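PDB 5DW8: inositol monophosphatase from Staphylococcus aureus, which probably hydrolyses inositol monophosphates and related phosphate monoesters in a metal-dependent reaction, and is seen here with adenosine-2'-monophosphate and calcium. Local coordinates for residues K84-V89 against I112-K117; N48-T53 against V90-G95. All coordinates share one frame; numbering follows the deposited sequence.

Interaction 1: residues K84-V89 against I112-K117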
loop_
_atom_site.group_PDB
_atom_site.type_symbol
_atom_site.label_atom_id
_atom_site.label_comp_id
_atom_site.label_asym_id
_atom_site.label_seq_id
_atom_site.Cartn_x
_atom_site.Cartn_y
_atom_site.Cartn_z
ATOM N N LYS A 84 -25.174 9.506 24.143
ATOM C CA LYS A 84 -26.578 9.981 24.082
ATOM C C LYS A 84 -27.113 10.043 22.652
ATOM O O LYS A 84 -26.464 10.575 21.749
ATOM C CB LYS A 84 -26.735 11.338 24.796
ATOM C CG LYS A 84 -26.200 11.338 26.233
ATOM N N GLY A 85 -28.295 9.480 22.449
ATOM C CA GLY A 85 -28.977 9.572 21.175
ATOM C C GLY A 85 -28.201 8.995 19.990
ATOM O O GLY A 85 -27.270 8.212 20.134
ATOM N N THR A 86 -28.589 9.409 18.801
ATOM C CA THR A 86 -27.969 8.913 17.600
ATOM C C THR A 86 -26.801 9.789 17.188
ATOM O O THR A 86 -26.939 11.011 17.002
ATOM C CB THR A 86 -28.991 8.814 16.474
ATOM O OG1 THR A 86 -29.989 7.862 16.869
ATOM C CG2 THR A 86 -28.304 8.364 15.196
ATOM N N VAL A 87 -25.649 9.149 17.050
ATOM C CA VAL A 87 -24.413 9.876 16.891
ATOM C C VAL A 87 -23.614 9.409 15.707
ATOM O O VAL A 87 -23.162 8.264 15.683
ATOM C CB VAL A 87 -23.573 9.693 18.145
ATOM C CG1 VAL A 87 -22.158 10.248 17.937
ATOM C CG2 VAL A 87 -24.292 10.340 19.316
ATOM N N TRP A 88 -23.412 10.312 14.756
ATOM C CA TRP A 88 -22.589 10.031 13.592
ATOM C C TRP A 88 -21.160 10.524 13.847
ATOM O O TRP A 88 -20.972 11.700 14.184
ATOM C CB TRP A 88 -23.112 10.747 12.354
ATOM C CG TRP A 88 -24.525 10.453 11.919
ATOM C CD1 TRP A 88 -25.665 10.604 12.657
ATOM C CD2 TRP A 88 -24.958 10.066 10.600
ATOM N NE1 TRP A 88 -26.769 10.309 11.895
ATOM C CE2 TRP A 88 -26.366 9.962 10.635
ATOM C CE3 TRP A 88 -24.285 9.749 9.404
ATOM C CZ2 TRP A 88 -27.108 9.580 9.533
ATOM C CZ3 TRP A 88 -25.015 9.360 8.324
ATOM C CH2 TRP A 88 -26.417 9.282 8.381
ATOM N N VAL A 89 -20.176 9.620 13.716
ATOM C CA VAL A 89 -18.768 10.001 13.790
ATOM C C VAL A 89 -18.135 9.785 12.443
ATOM O O VAL A 89 -18.060 8.658 11.919
ATOM C CB VAL A 89 -17.977 9.418 15.013
ATOM C CG1 VAL A 89 -18.650 8.219 15.645
ATOM C CG2 VAL A 89 -16.505 9.178 14.712
ATOM N N ILE A 112 -22.232 4.936 12.991
ATOM C CA ILE A 112 -23.451 5.476 13.609
ATOM C C ILE A 112 -23.658 4.689 14.878
ATOM O O ILE A 112 -23.650 3.469 14.872
ATOM C CB ILE A 112 -24.694 5.356 12.705
ATOM C CG1 ILE A 112 -24.528 6.228 11.463
ATOM C CG2 ILE A 112 -25.950 5.799 13.462
ATOM C CD1 ILE A 112 -25.419 5.849 10.298
ATOM N N TYR A 113 -23.793 5.406 15.972
ATOM C CA TYR A 113 -23.965 4.789 17.269
ATOM C C TYR A 113 -25.324 5.247 17.751
ATOM O O TYR A 113 -25.842 6.260 17.290
ATOM C CB TYR A 113 -22.820 5.190 18.204
ATOM C CG TYR A 113 -21.530 4.478 17.850
ATOM C CD1 TYR A 113 -20.953 3.561 18.720
ATOM C CD2 TYR A 113 -20.897 4.689 16.620
ATOM C CE1 TYR A 113 -19.769 2.875 18.393
ATOM C CE2 TYR A 113 -19.722 4.006 16.287
ATOM C CZ TYR A 113 -19.164 3.105 17.177
ATOM O OH TYR A 113 -17.993 2.445 16.844
ATOM N N ILE A 114 -25.951 4.448 18.593
ATOM C CA ILE A 114 -27.243 4.814 19.171
ATOM C C ILE A 114 -27.071 4.499 20.626
ATOM O O ILE A 114 -26.574 3.450 20.951
ATOM C CB ILE A 114 -28.399 4.031 18.538
ATOM C CG1 ILE A 114 -28.431 4.309 17.035
ATOM C CG2 ILE A 114 -29.743 4.418 19.160
ATOM C CD1 ILE A 114 -29.666 3.791 16.321
ATOM N N ASP A 115 -27.397 5.454 21.482
ATOM C CA ASP A 115 -27.215 5.328 22.921
ATOM C C ASP A 115 -25.871 4.737 23.328
ATOM O O ASP A 115 -25.810 3.971 24.277
ATOM C CB ASP A 115 -28.324 4.447 23.499
ATOM C CG ASP A 115 -29.693 4.963 23.170
ATOM O OD1 ASP A 115 -29.786 6.105 22.650
ATOM O OD2 ASP A 115 -30.667 4.242 23.443
ATOM N N GLY A 116 -24.799 5.073 22.617
ATOM C CA GLY A 116 -23.471 4.510 22.931
ATOM C C GLY A 116 -23.199 3.155 22.296
ATOM O O GLY A 116 -22.060 2.686 22.290
ATOM N N LYS A 117 -24.236 2.556 21.722
ATOM C CA LYS A 117 -24.152 1.239 21.136
ATOM C C LYS A 117 -24.032 1.366 19.598
ATOM O O LYS A 117 -24.690 2.230 18.956
ATOM C CB LYS A 117 -25.359 0.384 21.543
HETATM O O HOH W 1 -24.970 7.082 20.678
#
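Val87 and Tyr113 form the hydrogen-bonded pair at the middle of this antiparallel ladder, and backbone bonds carry most of its polar chemistry. Val87 N gives its hydrogen to Tyr113 O at 2.9 Å in a nearly straight bond (170°), and Tyr113 N returns one to Val87 O. Where the ladder ends, Asp115 N reaches Gly85 O at 3.1 Å, a more bent bond whose donor stands well above the carbonyl plane. A water donates to the same Gly85 O at 2.6 Å and accepts from Gly116 N, so one carbonyl is tied to two points of the type I' turn that runs from Ile114 to Lys117 and leads into strand 117-125. CA-H...O contacts, such as Thr86 CA to Tyr113 O, fill in between the bonds.

The apolar part lies on the face bearing Thr86, Trp88, Ile112 and Ile114. Ile112 runs alongside the indole with its CG1 branch anti to the carbonyl carbon (chi1 -65°), which, with the chain extended, brings CG1 and CD1 over one ring face. Ile112 CD1 makes a CH-pi contact 3.9 Å from the centroid of the Trp88 six-membered ring, 5° off the normal. Ile112 CG2, the other branch, meets Thr86 CG2 at 3.9 Å. Helix 11-32 packs on Trp88 and Ile112, while the indole NE1 is hydrogen-bonded to His68. On the reverse face, Val89 CG1 approaches the Tyr113 ring obliquely.

The indole is thus fixed by an aliphatic chain over its face and a bond at its nitrogen, while backbone bonds and a water tie Gly85 to the turn of the neighbouring hairpin.

Interaction 2: residues N48-T53 against V90-G95; sequences NVDKAT and VDPIDG. With CA (calcium ion), chain C; CA (calcium ion), chain E; 2AM (adenosine-2'-monophosphate), chain D.
The metal and phosphate site of this inositol monophosphatase, holding two calcium ions, is built on Val90-Gly95, whose Asp-Pro-Ile-Asp-Gly sequence belongs to the family's metal-binding motif, and helix 44-64 packs behind it. The chain turns a corner at Pro92. Thr53 and Pro92 meet obliquely, CG2 of Thr53 at 3.6 Å from CB of Pro92, while Asp50 OD1 comes to 3.4 Å from Pro92 CD. Ile93 pushes its end against residues 49-50 of helix 44-64: Ile93 CD1 lies 3.5 Å from Asp50 CA and also touches Val49 CG1, the Val49 and Ile93 side chains crossing at about a right angle. Phe99 of helix 96-102 packs on both Val49 and Ile93.

Facing the ions, Asp91, with CG anti to the backbone N (chi1 -179°), spreads its carboxylate between the two calcium ions, OD1 binding one at 2.3 Å and OD2 the other. Ile93 serves both sides of the corner, since its backbone O binds the first calcium ion at 2.3 Å while its side chain is buried against the helix. Phosphate oxygen O3P of adenosine-2'-monophosphate bridges the two ions; Asp216 also binds the second. Asp94 OD1 accepts a bond of 2.6 Å from the ribose O3', and Gly95 N donates to O1P at 2.7 Å from the N-cap position of helix 96-102. Glu73 and Glu74 lie close to Asp50 OD1, and the first calcium ion, 4.3 Å from Asp50 OD1, may help offset this negative charge.

A bridging aspartate, a metal-binding carbonyl and a helix start turned to the phosphate together mark the active site of inositol monophosphatases.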
loop_
_atom_site.group_PDB
_atom_site.type_symbol
_atom_site.label_atom_id
_atom_site.label_comp_id
_atom_site.label_asym_id
_atom_site.label_seq_id
_atom_site.Cartn_x
_atom_site.Cartn_y
_atom_site.Cartn_z
ATOM N N ASN A 48 -10.212 22.636 1.665
ATOM C CA ASN A 48 -11.571 22.668 1.132
ATOM C C ASN A 48 -11.818 21.233 0.666
ATOM O O ASN A 48 -10.915 20.455 0.591
ATOM C CB ASN A 48 -11.680 23.682 -0.015
ATOM C CG ASN A 48 -11.222 25.089 0.394
ATOM O OD1 ASN A 48 -11.964 25.836 1.065
ATOM N ND2 ASN A 48 -10.001 25.461 -0.017
ATOM N N VAL A 49 -13.021 20.840 0.368
ATOM C CA VAL A 49 -13.245 19.405 0.074
ATOM C C VAL A 49 -13.452 18.644 1.379
ATOM O O VAL A 49 -14.511 18.124 1.600
ATOM C CB VAL A 49 -12.111 18.713 -0.742
ATOM C CG1 VAL A 49 -12.397 17.222 -0.906
ATOM C CG2 VAL A 49 -11.980 19.345 -2.109
ATOM N N ASP A 50 -12.429 18.591 2.221
ATOM C CA ASP A 50 -12.589 18.124 3.579
ATOM C C ASP A 50 -13.702 18.866 4.288
ATOM O O ASP A 50 -14.641 18.266 4.795
ATOM C CB ASP A 50 -11.299 18.342 4.363
ATOM C CG ASP A 50 -10.900 17.138 5.120
ATOM O OD1 ASP A 50 -11.825 16.410 5.556
ATOM O OD2 ASP A 50 -9.673 16.923 5.262
ATOM N N LYS A 51 -13.565 20.184 4.284
ATOM C CA LYS A 51 -14.499 21.094 4.912
ATOM C C LYS A 51 -15.837 21.006 4.205
ATOM O O LYS A 51 -16.871 20.852 4.848
ATOM C CB LYS A 51 -13.957 22.514 4.824
ATOM C CG LYS A 51 -14.593 23.506 5.778
ATOM C CD LYS A 51 -13.534 24.320 6.522
ATOM C CE LYS A 51 -12.761 23.479 7.571
ATOM N NZ LYS A 51 -11.502 24.136 8.047
ATOM N N ALA A 52 -15.815 21.063 2.874
ATOM C CA ALA A 52 -17.058 21.088 2.100
ATOM C C ALA A 52 -17.819 19.781 2.252
ATOM O O ALA A 52 -19.043 19.782 2.222
ATOM C CB ALA A 52 -16.780 21.388 0.632
ATOM N N THR A 53 -17.091 18.675 2.451
ATOM C CA THR A 53 -17.669 17.337 2.513
ATOM C C THR A 53 -18.330 17.038 3.841
ATOM O O THR A 53 -19.395 16.410 3.877
ATOM C CB THR A 53 -16.619 16.252 2.242
ATOM O OG1 THR A 53 -16.092 16.442 0.934
ATOM C CG2 THR A 53 -17.248 14.865 2.296
ATOM N N VAL A 90 -17.724 10.904 11.858
ATOM C CA VAL A 90 -17.369 10.916 10.468
ATOM C C VAL A 90 -16.021 11.541 10.237
ATOM O O VAL A 90 -15.637 12.495 10.922
ATOM C CB VAL A 90 -18.480 11.577 9.600
ATOM C CG1 VAL A 90 -19.429 12.396 10.449
ATOM C CG2 VAL A 90 -17.920 12.415 8.445
ATOM N N ASP A 91 -15.305 10.985 9.275
ATOM C CA ASP A 91 -14.065 11.597 8.782
ATOM C C ASP A 91 -14.245 11.757 7.299
ATOM O O ASP A 91 -14.389 10.766 6.607
ATOM C CB ASP A 91 -12.869 10.698 9.047
ATOM C CG ASP A 91 -11.566 11.315 8.572
ATOM O OD1 ASP A 91 -11.604 12.447 8.020
ATOM O OD2 ASP A 91 -10.495 10.655 8.750
ATOM N N PRO A 92 -14.271 12.995 6.793
ATOM C CA PRO A 92 -14.744 13.019 5.435
ATOM C C PRO A 92 -13.659 12.527 4.530
ATOM O O PRO A 92 -13.985 11.901 3.551
ATOM C CB PRO A 92 -15.111 14.487 5.189
ATOM C CG PRO A 92 -14.942 15.182 6.473
ATOM C CD PRO A 92 -13.977 14.351 7.275
ATOM N N ILE A 93 -12.387 12.798 4.848
ATOM C CA ILE A 93 -11.265 12.185 4.128
ATOM C C ILE A 93 -10.197 11.546 5.047
ATOM O O ILE A 93 -9.339 12.234 5.615
ATOM C CB ILE A 93 -10.587 13.172 3.152
ATOM C CG1 ILE A 93 -11.562 13.590 2.047
ATOM C CG2 ILE A 93 -9.364 12.540 2.483
ATOM C CD1 ILE A 93 -12.204 14.932 2.268
ATOM N N ASP A 94 -10.257 10.223 5.178
ATOM C CA ASP A 94 -9.165 9.484 5.752
ATOM C C ASP A 94 -8.151 9.184 4.667
ATOM O O ASP A 94 -8.478 8.515 3.686
ATOM C CB ASP A 94 -9.653 8.189 6.383
ATOM C CG ASP A 94 -8.653 7.623 7.357
ATOM O OD1 ASP A 94 -8.007 8.402 8.057
ATOM O OD2 ASP A 94 -8.486 6.404 7.393
ATOM N N GLY A 95 -6.925 9.686 4.869
ATOM C CA GLY A 95 -5.822 9.594 3.899
ATOM C C GLY A 95 -5.664 10.879 3.103
ATOM O O GLY A 95 -5.657 10.854 1.889
HETATM CA CA CA C . -9.589 13.409 7.623
HETATM CA CA CA E . -8.422 10.960 9.570
HETATM P P 2AM D . -6.086 11.715 8.061
HETATM O O1P 2AM D . -5.573 11.153 6.645
HETATM O O2P 2AM D . -4.958 12.792 8.529
HETATM O O3P 2AM D . -7.453 12.278 7.882
HETATM C "C5'" 2AM D . -2.154 8.399 8.303
HETATM O "O5'" 2AM D . -1.523 7.334 7.571
HETATM C "C4'" 2AM D . -3.387 7.780 8.946
HETATM O "O4'" 2AM D . -3.435 8.087 10.383
HETATM C "C3'" 2AM D . -4.652 8.390 8.390
HETATM O "O3'" 2AM D . -5.704 7.470 8.645
HETATM C "C2'" 2AM D . -4.710 9.679 9.243
HETATM O "O2'" 2AM D . -5.956 10.439 9.135
HETATM C "C1'" 2AM D . -4.500 9.077 10.617
HETATM N N9 2AM D . -4.086 10.068 11.674
HETATM C C8 2AM D . -4.675 10.215 12.868
HETATM N N7 2AM D . -4.030 11.162 13.551
HETATM C C5 2AM D . -3.036 11.609 12.780
HETATM C C6 2AM D . -2.105 12.553 12.994
HETATM N N6 2AM D . -2.159 13.170 14.173
HETATM N N1 2AM D . -1.159 12.856 12.075
HETATM C C2 2AM D . -1.166 12.161 10.855
HETATM N N3 2AM D . -2.156 11.175 10.655
HETATM C C4 2AM D . -3.067 10.930 11.618
#

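Interactions 1 and 2 lie about 20 Å apart, centre to centre, and share strand 86-91 of the larger mixed sheet: residues 86-89 form its first part, and 90-95 carry on directly to its end and round the corner. Along the chain the segments alternate, 48-53 first, then 84-89, 90-95 and 112-117, so the two contacts cross along the chain. Interaction 1 joins strand 86-91 to its neighbour 107-114, whereas interaction 2 sets the far end of the same strand against helix 44-64. A single strand therefore runs from beside the 114-117 turn to the calcium and nucleotide site, linking the sheet directly to the metal-binding corner.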